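Local coordinates for protein putative Acetyltransferase (Pyrococcus horikoshii, PDB 3DDD) that binds coenzyme A and is probably an acyltransferase of the GNAT family, moving an acyl group from the cofactor to an acceptor, at residues A[21-26]-A[67-72]; A[31-36]-A[75-80]; A[37-42]-A[94-99]. All coordinates share one frame; numbering follows the deposited sequence.

Contact 1 of 3, residues A[21-26]-A[67-72]. With EDO (1,2-ethanediol), chain C.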
loop_
_atom_site.group_PDB
_atom_site.type_symbol
_atom_site.label_atom_id
_atom_site.label_comp_id
_atom_site.label_asym_id
_atom_site.label_seq_id
_atom_site.Cartn_x
_atom_site.Cartn_y
_atom_site.Cartn_z
ATOM N N ILE A 21 24.082 -7.829 7.344
ATOM C CA ILE A 21 24.200 -7.526 5.916
ATOM C C ILE A 21 22.845 -6.964 5.514
ATOM O O ILE A 21 21.804 -7.582 5.791
ATOM C CB ILE A 21 24.405 -8.849 5.069
ATOM C CG1 ILE A 21 25.793 -9.467 5.294
ATOM C CG2 ILE A 21 24.210 -8.598 3.581
ATOM C CD1 ILE A 21 25.931 -10.943 4.765
ATOM N N ILE A 22 22.841 -5.808 4.867
ATOM C CA ILE A 22 21.629 -5.268 4.304
ATOM C C ILE A 22 21.844 -5.088 2.814
ATOM O O ILE A 22 22.836 -4.507 2.382
ATOM C CB ILE A 22 21.227 -3.936 4.988
ATOM C CG1 ILE A 22 20.997 -4.143 6.490
ATOM C CG2 ILE A 22 19.988 -3.393 4.390
ATOM C CD1 ILE A 22 20.570 -2.832 7.216
ATOM N N ARG A 23 20.933 -5.619 2.018
ATOM C CA ARG A 23 21.115 -5.589 0.590
ATOM C C ARG A 23 19.791 -5.507 -0.163
ATOM O O ARG A 23 18.726 -5.678 0.424
ATOM C CB ARG A 23 21.891 -6.802 0.159
ATOM C CG ARG A 23 21.244 -8.121 0.502
ATOM C CD ARG A 23 21.816 -9.186 -0.443
ATOM N NE ARG A 23 21.277 -10.526 -0.286
ATOM C CZ ARG A 23 20.055 -10.909 -0.641
ATOM N NH1 ARG A 23 19.183 -10.049 -1.141
ATOM N NH2 ARG A 23 19.692 -12.165 -0.460
ATOM N N TYR A 24 19.893 -5.239 -1.461
ATOM C CA TYR A 24 18.753 -5.211 -2.352
ATOM C C TYR A 24 18.231 -6.620 -2.488
ATOM O O TYR A 24 19.006 -7.518 -2.709
ATOM C CB TYR A 24 19.167 -4.688 -3.726
ATOM C CG TYR A 24 19.396 -3.198 -3.784
ATOM C CD1 TYR A 24 18.324 -2.334 -3.870
ATOM C CD2 TYR A 24 20.679 -2.647 -3.780
ATOM C CE1 TYR A 24 18.498 -0.979 -3.934
ATOM C CE2 TYR A 24 20.853 -1.253 -3.796
ATOM C CZ TYR A 24 19.753 -0.434 -3.896
ATOM O OH TYR A 24 19.849 0.952 -3.972
ATOM N N ALA A 25 16.925 -6.786 -2.347
ATOM C CA ALA A 25 16.232 -8.044 -2.594
ATOM C C ALA A 25 16.130 -8.268 -4.093
ATOM O O ALA A 25 16.158 -7.314 -4.846
ATOM C CB ALA A 25 14.800 -7.989 -1.994
ATOM N N THR A 26 16.035 -9.534 -4.508
ATOM C CA THR A 26 15.661 -9.927 -5.862
ATOM C C THR A 26 14.481 -10.891 -5.713
ATOM O O THR A 26 14.095 -11.217 -4.582
ATOM C CB THR A 26 16.825 -10.609 -6.624
ATOM O OG1 THR A 26 17.001 -11.964 -6.180
ATOM C CG2 THR A 26 18.137 -9.816 -6.430
ATOM N N LEU A 67 16.682 -5.852 2.321
ATOM C CA LEU A 67 16.576 -7.013 3.229
ATOM C C LEU A 67 17.759 -7.015 4.175
ATOM O O LEU A 67 18.871 -6.785 3.717
ATOM C CB LEU A 67 16.615 -8.325 2.456
ATOM C CG LEU A 67 15.422 -8.777 1.623
ATOM C CD1 LEU A 67 15.757 -10.147 1.160
ATOM C CD2 LEU A 67 14.117 -8.771 2.391
ATOM N N ALA A 68 17.510 -7.268 5.471
ATOM C CA ALA A 68 18.547 -7.304 6.523
ATOM C C ALA A 68 18.752 -8.748 6.981
ATOM O O ALA A 68 17.801 -9.464 7.278
ATOM C CB ALA A 68 18.158 -6.433 7.704
ATOM N N PHE A 69 19.996 -9.172 6.995
ATOM C CA PHE A 69 20.355 -10.539 7.261
ATOM C C PHE A 69 21.333 -10.535 8.423
ATOM O O PHE A 69 22.255 -9.715 8.460
ATOM C CB PHE A 69 21.060 -11.142 6.035
ATOM C CG PHE A 69 20.145 -11.487 4.904
ATOM C CD1 PHE A 69 19.566 -12.744 4.817
ATOM C CD2 PHE A 69 19.889 -10.571 3.895
ATOM C CE1 PHE A 69 18.727 -13.069 3.752
ATOM C CE2 PHE A 69 19.048 -10.889 2.838
ATOM C CZ PHE A 69 18.474 -12.135 2.764
ATOM N N LEU A 70 21.126 -11.428 9.382
ATOM C CA LEU A 70 22.149 -11.713 10.379
ATOM C C LEU A 70 22.638 -13.117 10.100
ATOM O O LEU A 70 21.969 -14.082 10.478
ATOM C CB LEU A 70 21.601 -11.592 11.800
ATOM C CG LEU A 70 22.654 -11.779 12.891
ATOM C CD1 LEU A 70 23.793 -10.721 12.844
ATOM C CD2 LEU A 70 21.964 -11.797 14.260
ATOM N N LYS A 71 23.763 -13.215 9.382
ATOM C CA LYS A 71 24.386 -14.496 9.023
ATOM C C LYS A 71 23.396 -15.393 8.291
ATOM O O LYS A 71 23.011 -16.453 8.805
ATOM C CB LYS A 71 24.901 -15.252 10.259
ATOM C CG LYS A 71 26.291 -14.865 10.755
ATOM C CD LYS A 71 26.612 -15.546 12.087
ATOM C CE LYS A 71 25.655 -15.099 13.223
ATOM N NZ LYS A 71 25.582 -16.113 14.323
ATOM N N ASP A 72 22.963 -14.961 7.117
ATOM C CA ASP A 72 22.095 -15.781 6.265
ATOM C C ASP A 72 20.674 -16.021 6.788
ATOM O O ASP A 72 19.837 -16.543 6.054
ATOM C CB ASP A 72 22.766 -17.126 5.930
ATOM C CG ASP A 72 24.206 -16.963 5.416
ATOM O OD1 ASP A 72 24.609 -15.820 5.070
ATOM O OD2 ASP A 72 24.937 -17.988 5.376
HETATM C C1 EDO C . 21.296 0.150 -0.154
HETATM O O1 EDO C . 21.389 0.892 1.056
HETATM C C2 EDO C . 22.094 -1.157 -0.083
HETATM O O2 EDO C . 22.088 -1.646 1.249
#
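Ile21 and Phe69 form an antiparallel, hydrogen-bonded pair. Ile21 N donates a hydrogen bond to Phe69 O at 2.9 Å, and Phe69 N returns one to Ile21 O at 2.7 Å. On the same face of the strands, CB of Ile21 lies 4.2 Å from CB of Phe69. Ile22 pairs with Ala68 without hydrogen bonds. Ile22 CG1 packs on Ala68 CB at 3.8 Å, on the face that helix 103-118 covers. An ethanediol molecule, probably from the crystallisation liquor, bonds to Ile22 O. Arg23 restores the bonded pattern with Leu67: Leu67 N reaches Arg23 O at 2.8 Å, nearly straight at 168°. The Arg23 CG sits between the backbone N and carbonyl carbon (chi1 59°), and the extended chain then carries the guanidinium over to Phe69. There CE2 of Phe69 lies over the centre of one guanidinium face, with the two planes 36° apart. Arg23 NH2 comes within 3.4 Å of Phe69 CZ and also forms a salt bridge with Asp29. Arg23 NH1 bonds to the carbonyl of the next residue, Tyr24 O. A leucine in place of Arg23 would probably leave Asp29 without its charged mate and the Phe69 ring without the flat group packed against it. Past the strand, CB of Ala25 touches CG of Leu67. Backbone bonds thus set the register, while one arginine spends its charge on Asp29 and its flat face on an aromatic ring.

Contact 2 of 3, residues A[31-36]-A[75-80]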
loop_
_atom_site.group_PDB
_atom_site.type_symbol
_atom_site.label_atom_id
_atom_site.label_comp_id
_atom_site.label_asym_id
_atom_site.label_seq_id
_atom_site.Cartn_x
_atom_site.Cartn_y
_atom_site.Cartn_z
ATOM N N GLU A 31 10.532 -15.960 -0.716
ATOM C CA GLU A 31 10.140 -16.801 0.399
ATOM C C GLU A 31 10.581 -16.165 1.728
ATOM O O GLU A 31 9.797 -16.100 2.684
ATOM C CB GLU A 31 10.656 -18.231 0.237
ATOM C CG GLU A 31 9.957 -19.075 -0.918
ATOM C CD GLU A 31 8.399 -19.121 -0.860
ATOM O OE1 GLU A 31 7.793 -18.924 0.220
ATOM O OE2 GLU A 31 7.762 -19.348 -1.917
ATOM N N ASP A 32 11.814 -15.672 1.777
ATOM C CA ASP A 32 12.291 -14.992 2.976
ATOM C C ASP A 32 11.480 -13.745 3.304
ATOM O O ASP A 32 11.172 -13.487 4.465
ATOM C CB ASP A 32 13.788 -14.646 2.854
ATOM C CG ASP A 32 14.670 -15.878 2.855
ATOM O OD1 ASP A 32 14.149 -16.986 3.140
ATOM O OD2 ASP A 32 15.885 -15.736 2.612
HETATM N N MSE A 33 11.139 -12.961 2.296
HETATM C CA MSE A 33 10.373 -11.747 2.547
HETATM C C MSE A 33 9.047 -12.155 3.175
HETATM O O MSE A 33 8.599 -11.549 4.163
HETATM C CB MSE A 33 10.132 -10.969 1.242
HETATM C CG MSE A 33 11.404 -10.416 0.634
HETATM SE SE MSE A 33 11.282 -9.919 -1.234
HETATM C CE MSE A 33 9.848 -8.628 -1.162
ATOM N N VAL A 34 8.418 -13.172 2.582
ATOM C CA VAL A 34 7.134 -13.667 3.058
ATOM C C VAL A 34 7.205 -14.151 4.502
ATOM O O VAL A 34 6.303 -13.882 5.301
ATOM C CB VAL A 34 6.575 -14.791 2.169
ATOM C CG1 VAL A 34 5.304 -15.386 2.824
ATOM C CG2 VAL A 34 6.230 -14.247 0.745
ATOM N N SER A 35 8.280 -14.857 4.842
ATOM C CA SER A 35 8.497 -15.349 6.211
ATOM C C SER A 35 8.680 -14.209 7.219
ATOM O O SER A 35 8.103 -14.230 8.308
ATOM C CB SER A 35 9.723 -16.255 6.249
ATOM O OG SER A 35 9.445 -17.457 5.539
ATOM N N ILE A 36 9.464 -13.208 6.843
ATOM C CA ILE A 36 9.605 -12.018 7.670
ATOM C C ILE A 36 8.244 -11.395 7.902
ATOM O O ILE A 36 7.894 -11.059 9.057
ATOM C CB ILE A 36 10.543 -10.960 7.067
ATOM C CG1 ILE A 36 11.988 -11.466 7.092
ATOM C CG2 ILE A 36 10.447 -9.678 7.868
ATOM C CD1 ILE A 36 12.811 -10.980 5.964
ATOM N N VAL A 75 16.087 -11.320 8.598
ATOM C CA VAL A 75 15.605 -10.756 9.841
ATOM C C VAL A 75 14.619 -9.606 9.627
ATOM O O VAL A 75 13.691 -9.418 10.405
ATOM C CB VAL A 75 16.847 -10.320 10.683
ATOM C CG1 VAL A 75 16.484 -9.239 11.695
ATOM C CG2 VAL A 75 17.435 -11.553 11.357
ATOM N N GLY A 76 14.828 -8.825 8.581
ATOM C CA GLY A 76 14.105 -7.558 8.405
ATOM C C GLY A 76 14.040 -7.104 6.949
ATOM O O GLY A 76 14.908 -7.430 6.145
HETATM N N MSE A 77 12.999 -6.336 6.630
HETATM C CA MSE A 77 12.762 -5.865 5.290
HETATM C C MSE A 77 12.018 -4.570 5.270
HETATM O O MSE A 77 11.349 -4.198 6.253
HETATM C CB MSE A 77 11.917 -6.884 4.526
HETATM C CG MSE A 77 10.497 -6.983 5.003
HETATM SE SE MSE A 77 9.559 -8.321 3.913
HETATM C CE MSE A 77 9.238 -7.243 2.353
ATOM N N GLY A 78 12.060 -3.926 4.108
ATOM C CA GLY A 78 11.230 -2.745 3.831
ATOM C C GLY A 78 11.300 -2.359 2.372
ATOM O O GLY A 78 12.223 -2.789 1.665
ATOM N N CYS A 79 10.332 -1.545 1.921
ATOM C CA CYS A 79 10.242 -1.152 0.515
ATOM C C CYS A 79 9.933 0.284 0.279
ATOM O O CYS A 79 9.261 0.929 1.074
ATOM C CB CYS A 79 9.153 -1.904 -0.212
ATOM S SG CYS A 79 9.299 -3.640 -0.148
ATOM N N ILE A 80 10.457 0.777 -0.837
ATOM C CA ILE A 80 10.155 2.118 -1.327
ATOM C C ILE A 80 9.591 1.948 -2.750
ATOM O O ILE A 80 10.061 1.097 -3.519
ATOM C CB ILE A 80 11.385 3.074 -1.234
ATOM C CG1 ILE A 80 10.954 4.503 -1.523
ATOM C CG2 ILE A 80 12.561 2.645 -2.122
ATOM C CD1 ILE A 80 11.914 5.501 -1.117
#
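Met77, Ile36 and Met33 have the most surface buried here. Both methionines are selenomethionines, with SE in place of sulfur. Met77 stands on strand 73-82 and points toward helix 30-41. Its CG lies between the backbone N and carbonyl carbon (chi1 70°), and the chain bends at its last torsion. This brings Met77 SE against the helix backbone, 3.4 Å from Met33 O. The same Met77 SE is 3.8 Å from Met33 CB. The two methionine side chains cross at about a right angle, and Met33 CE and Met77 CE meet at 3.8 Å.

Ile36 lies one turn further along the helix and also points at the strand. It divides its two branches between neighbouring residues. Ile36 CG2 packs on Met77 CG at 3.9 Å. The CG1 arm runs to the strand backbone, where Ile36 CD1 rests 3.9 Å from Gly76 N. Gly76 brings no side chain, and the helix comes close at this point: the CA atoms of Ile36 and Gly76 are 6.4 Å apart.

The contact is wholly apolar in its side chains, and all five touching residues are buried. Phe54 of helix 47-60 and Leu67 of strand 65-70 also pack on Met33. Helix and strand axes approach to 8.3 Å at an angle of 100°. Val75 and Gly76 both face Ala68, which makes a classic beta bulge on the edge toward strand 65-70. Helix 30-41 is the first of two helices between strands 21-24 and 65-70, and such a helix laid across the antiparallel strands that follow is typical of the GNAT fold.

Contact 3 of 3, residues A[37-42]-A[94-99]. With COA (coenzyme A), chain B.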
loop_
_atom_site.group_PDB
_atom_site.type_symbol
_atom_site.label_atom_id
_atom_site.label_comp_id
_atom_site.label_asym_id
_atom_site.label_seq_id
_atom_site.Cartn_x
_atom_site.Cartn_y
_atom_site.Cartn_z
ATOM N N PHE A 37 7.470 -11.254 6.821
ATOM C CA PHE A 37 6.206 -10.523 6.902
ATOM C C PHE A 37 5.200 -11.241 7.805
ATOM O O PHE A 37 4.552 -10.604 8.596
ATOM C CB PHE A 37 5.595 -10.267 5.527
ATOM C CG PHE A 37 4.227 -9.674 5.598
ATOM C CD1 PHE A 37 4.056 -8.309 5.663
ATOM C CD2 PHE A 37 3.102 -10.486 5.639
ATOM C CE1 PHE A 37 2.784 -7.758 5.737
ATOM C CE2 PHE A 37 1.840 -9.946 5.711
ATOM C CZ PHE A 37 1.673 -8.590 5.762
ATOM N N ILE A 38 5.118 -12.568 7.684
ATOM C CA ILE A 38 4.172 -13.397 8.420
ATOM C C ILE A 38 4.505 -13.416 9.916
ATOM O O ILE A 38 3.610 -13.345 10.753
ATOM C CB ILE A 38 4.158 -14.841 7.828
ATOM C CG1 ILE A 38 3.397 -14.856 6.489
ATOM C CG2 ILE A 38 3.532 -15.832 8.787
ATOM C CD1 ILE A 38 3.489 -16.213 5.790
ATOM N N ASP A 39 5.787 -13.563 10.240
ATOM C CA ASP A 39 6.300 -13.313 11.591
ATOM C C ASP A 39 5.956 -11.879 12.080
ATOM O O ASP A 39 5.169 -11.687 13.024
ATOM C CB ASP A 39 7.803 -13.593 11.612
ATOM C CG ASP A 39 8.410 -13.468 12.983
ATOM O OD1 ASP A 39 7.950 -12.638 13.781
ATOM O OD2 ASP A 39 9.379 -14.182 13.270
ATOM N N ALA A 40 6.496 -10.870 11.428
ATOM C CA ALA A 40 6.330 -9.520 11.924
ATOM C C ALA A 40 4.844 -9.142 12.129
ATOM O O ALA A 40 4.496 -8.557 13.131
ATOM C CB ALA A 40 7.052 -8.511 10.996
ATOM N N TYR A 41 3.978 -9.483 11.183
ATOM C CA TYR A 41 2.569 -9.067 11.225
ATOM C C TYR A 41 1.626 -10.136 11.821
ATOM O O TYR A 41 0.430 -9.909 11.860
ATOM C CB TYR A 41 2.084 -8.662 9.808
ATOM C CG TYR A 41 2.646 -7.341 9.267
ATOM C CD1 TYR A 41 3.910 -7.285 8.695
ATOM C CD2 TYR A 41 1.900 -6.154 9.318
ATOM C CE1 TYR A 41 4.423 -6.091 8.161
ATOM C CE2 TYR A 41 2.415 -4.923 8.803
ATOM C CZ TYR A 41 3.683 -4.910 8.221
ATOM O OH TYR A 41 4.237 -3.734 7.711
ATOM N N ASN A 42 2.169 -11.263 12.303
ATOM C CA ASN A 42 1.405 -12.366 12.900
ATOM C C ASN A 42 0.273 -12.783 11.980
ATOM O O ASN A 42 -0.881 -12.858 12.394
ATOM C CB ASN A 42 0.826 -11.987 14.267
ATOM C CG ASN A 42 1.882 -11.546 15.267
ATOM O OD1 ASN A 42 2.634 -12.361 15.801
ATOM N ND2 ASN A 42 1.914 -10.245 15.554
ATOM N N VAL A 94 10.209 -6.537 10.874
ATOM C CA VAL A 94 11.336 -7.231 11.494
ATOM C C VAL A 94 10.782 -8.361 12.313
ATOM O O VAL A 94 9.803 -8.193 13.033
ATOM C CB VAL A 94 12.153 -6.267 12.334
ATOM C CG1 VAL A 94 13.232 -6.998 13.207
ATOM C CG2 VAL A 94 12.791 -5.215 11.379
ATOM N N LYS A 95 11.404 -9.530 12.177
ATOM C CA LYS A 95 10.940 -10.738 12.839
ATOM C C LYS A 95 10.920 -10.487 14.328
ATOM O O LYS A 95 11.820 -9.861 14.841
ATOM C CB LYS A 95 11.864 -11.905 12.505
ATOM C CG LYS A 95 11.597 -12.573 11.155
ATOM C CD LYS A 95 12.587 -13.709 10.972
ATOM C CE LYS A 95 12.226 -14.632 9.826
ATOM N NZ LYS A 95 13.230 -15.701 9.757
ATOM N N LYS A 96 9.890 -10.971 15.018
ATOM C CA LYS A 96 9.649 -10.604 16.424
ATOM C C LYS A 96 10.848 -10.828 17.326
ATOM O O LYS A 96 11.083 -10.018 18.211
ATOM C CB LYS A 96 8.408 -11.310 17.006
ATOM C CG LYS A 96 7.070 -10.766 16.434
ATOM C CD LYS A 96 5.837 -11.401 17.056
ATOM C CE LYS A 96 5.686 -12.872 16.640
ATOM N NZ LYS A 96 5.257 -13.049 15.210
ATOM N N ALA A 97 11.624 -11.884 17.081
ATOM C CA ALA A 97 12.818 -12.186 17.895
ATOM C C ALA A 97 13.905 -11.115 17.786
ATOM O O ALA A 97 14.838 -11.065 18.585
ATOM C CB ALA A 97 13.409 -13.569 17.519
ATOM N N TYR A 98 13.797 -10.267 16.776
ATOM C CA TYR A 98 14.868 -9.336 16.452
ATOM C C TYR A 98 14.406 -7.900 16.586
ATOM O O TYR A 98 15.151 -6.969 16.272
ATOM C CB TYR A 98 15.375 -9.625 15.037
ATOM C CG TYR A 98 16.132 -10.914 14.944
ATOM C CD1 TYR A 98 17.474 -10.976 15.305
ATOM C CD2 TYR A 98 15.515 -12.083 14.515
ATOM C CE1 TYR A 98 18.197 -12.174 15.239
ATOM C CE2 TYR A 98 16.223 -13.289 14.455
ATOM C CZ TYR A 98 17.568 -13.320 14.813
ATOM O OH TYR A 98 18.289 -14.493 14.742
ATOM N N GLN A 99 13.181 -7.726 17.061
ATOM C CA GLN A 99 12.602 -6.401 17.169
ATOM C C GLN A 99 13.277 -5.649 18.291
ATOM O O GLN A 99 13.902 -6.250 19.187
ATOM C CB GLN A 99 11.084 -6.474 17.384
ATOM C CG GLN A 99 10.330 -6.818 16.109
ATOM C CD GLN A 99 8.845 -6.958 16.315
ATOM O OE1 GLN A 99 8.367 -6.896 17.433
ATOM N NE2 GLN A 99 8.110 -7.172 15.233
HETATM N N1A COA B . 5.501 -0.461 20.151
HETATM C C2A COA B . 5.660 0.898 20.036
HETATM N N3A COA B . 6.728 1.401 19.324
HETATM C C4A COA B . 7.605 0.525 18.752
HETATM C C5A COA B . 7.453 -0.841 18.839
HETATM C C6A COA B . 6.389 -1.329 19.557
HETATM N N6A COA B . 6.454 -2.597 19.901
HETATM N N7A COA B . 8.456 -1.466 18.179
HETATM C C8A COA B . 9.228 -0.497 17.646
HETATM N N9A COA B . 8.703 0.730 17.993
HETATM C C1B COA B . 9.110 2.065 17.522
HETATM C C2B COA B . 9.729 2.865 18.661
HETATM O O2B COA B . 9.549 4.242 18.515
HETATM C C3B COA B . 11.189 2.547 18.486
HETATM O O3B COA B . 11.974 3.503 19.113
HETATM P P3B COA B . 12.397 3.366 20.658
HETATM O O7A COA B . 13.504 4.374 20.942
HETATM O O8A COA B . 12.939 1.980 20.858
HETATM O O9A COA B . 11.242 3.818 21.486
HETATM C C4B COA B . 11.273 2.597 16.981
HETATM O O4B COA B . 10.126 1.889 16.569
HETATM C C5B COA B . 12.530 2.005 16.382
HETATM O O5B COA B . 12.761 0.758 16.946
HETATM P P1A COA B . 13.498 -0.345 16.065
HETATM O O1A COA B . 14.204 -1.302 16.989
HETATM O O2A COA B . 14.456 0.242 15.064
HETATM O O3A COA B . 12.236 -0.993 15.317
HETATM P P2A COA B . 12.155 -2.549 14.933
HETATM O O4A COA B . 13.417 -3.206 14.503
HETATM O O5A COA B . 11.488 -3.303 16.071
HETATM O O6A COA B . 11.064 -2.526 13.734
HETATM C CBP COA B . 8.663 -2.262 13.066
HETATM C CCP COA B . 9.875 -1.774 13.894
HETATM C CDP COA B . 9.172 -2.650 11.678
HETATM C CEP COA B . 7.710 -1.063 12.941
HETATM C CAP COA B . 7.756 -3.315 13.736
HETATM O OAP COA B . 8.237 -3.761 14.963
HETATM C C9P COA B . 7.296 -4.494 12.906
HETATM O O9P COA B . 8.090 -5.256 12.096
HETATM N N8P COA B . 6.029 -4.840 12.954
HETATM C C7P COA B . 5.375 -5.123 11.707
HETATM C C6P COA B . 3.936 -4.689 11.695
HETATM C C5P COA B . 3.752 -3.322 12.258
HETATM O O5P COA B . 2.923 -3.242 13.200
HETATM N N4P COA B . 4.485 -2.294 11.741
HETATM C C3P COA B . 4.871 -2.035 10.333
HETATM C C2P COA B . 3.941 -1.127 9.474
HETATM S S1P COA B . 3.979 0.693 9.716
HETATM O O HOH W 1 10.934 -14.148 15.547
HETATM O O HOH W 2 5.344 -7.435 15.471
#
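Lys96 NZ is held by three acceptors of segment 37-42. Lys96 NZ bonds to Asp39 O at 2.6 Å and to Asn42 OD1 at 2.8 Å. Its salt bridge, from Lys96 NZ to Asp39 OD1, is longer at 3.1 Å. The lysine chain reaches them by bending at its last two torsions (-69° and -73°). Asp39 OD1 also accepts from Lys96 N at 2.8 Å, almost straight at 174°. The two donors meet that oxygen from opposite faces of the carboxylate. Asp39 OD2 lies against Lys95 CB and accepts a hydrogen bond from a water that in turn accepts one from Ala97 N.

Next to this cluster is the coenzyme A pocket of the N-terminal GNAT region. Val94 N, at the end of strand 86-94, bonds to COA O9P at 2.8 Å. This is consistent with the strand-like pairing of the pantetheine arm seen in GNAT enzymes. Ala40 CB touches Val94 O at 3.4 Å. The Tyr41 ring carries COA C6P over one face and Phe37 over the other.

Further out, Gln99 NE2 bonds to Val94 O, and a second water links that amide to Ala40 O. Asn42 has positive phi and closes the helix in a Schellman motif. Lys95 NZ turns away to a salt bridge with Glu73.

How the contacts relate
Contacts 1 and 2 are largely buried, while contact 3 is only partly so and borders the cofactor. Helix 30-41 serves both contact 2 and contact 3, its earlier turns facing strand 73-82 and its last turn the loop after strand 86-94. Contacts 1 and 2 meet through neighbouring strands, with Ala68 probably bonded to Val75 and Gly76, and Leu67 CD2 packing on both methionines. Val75 O, probably bonded to Lys95 N, joins contact 2 to contact 3. The chemistry changes with place: mainly backbone pairing between strands in contact 1, apolar side chains in contact 2, and charge, amide and water bonds in contact 3.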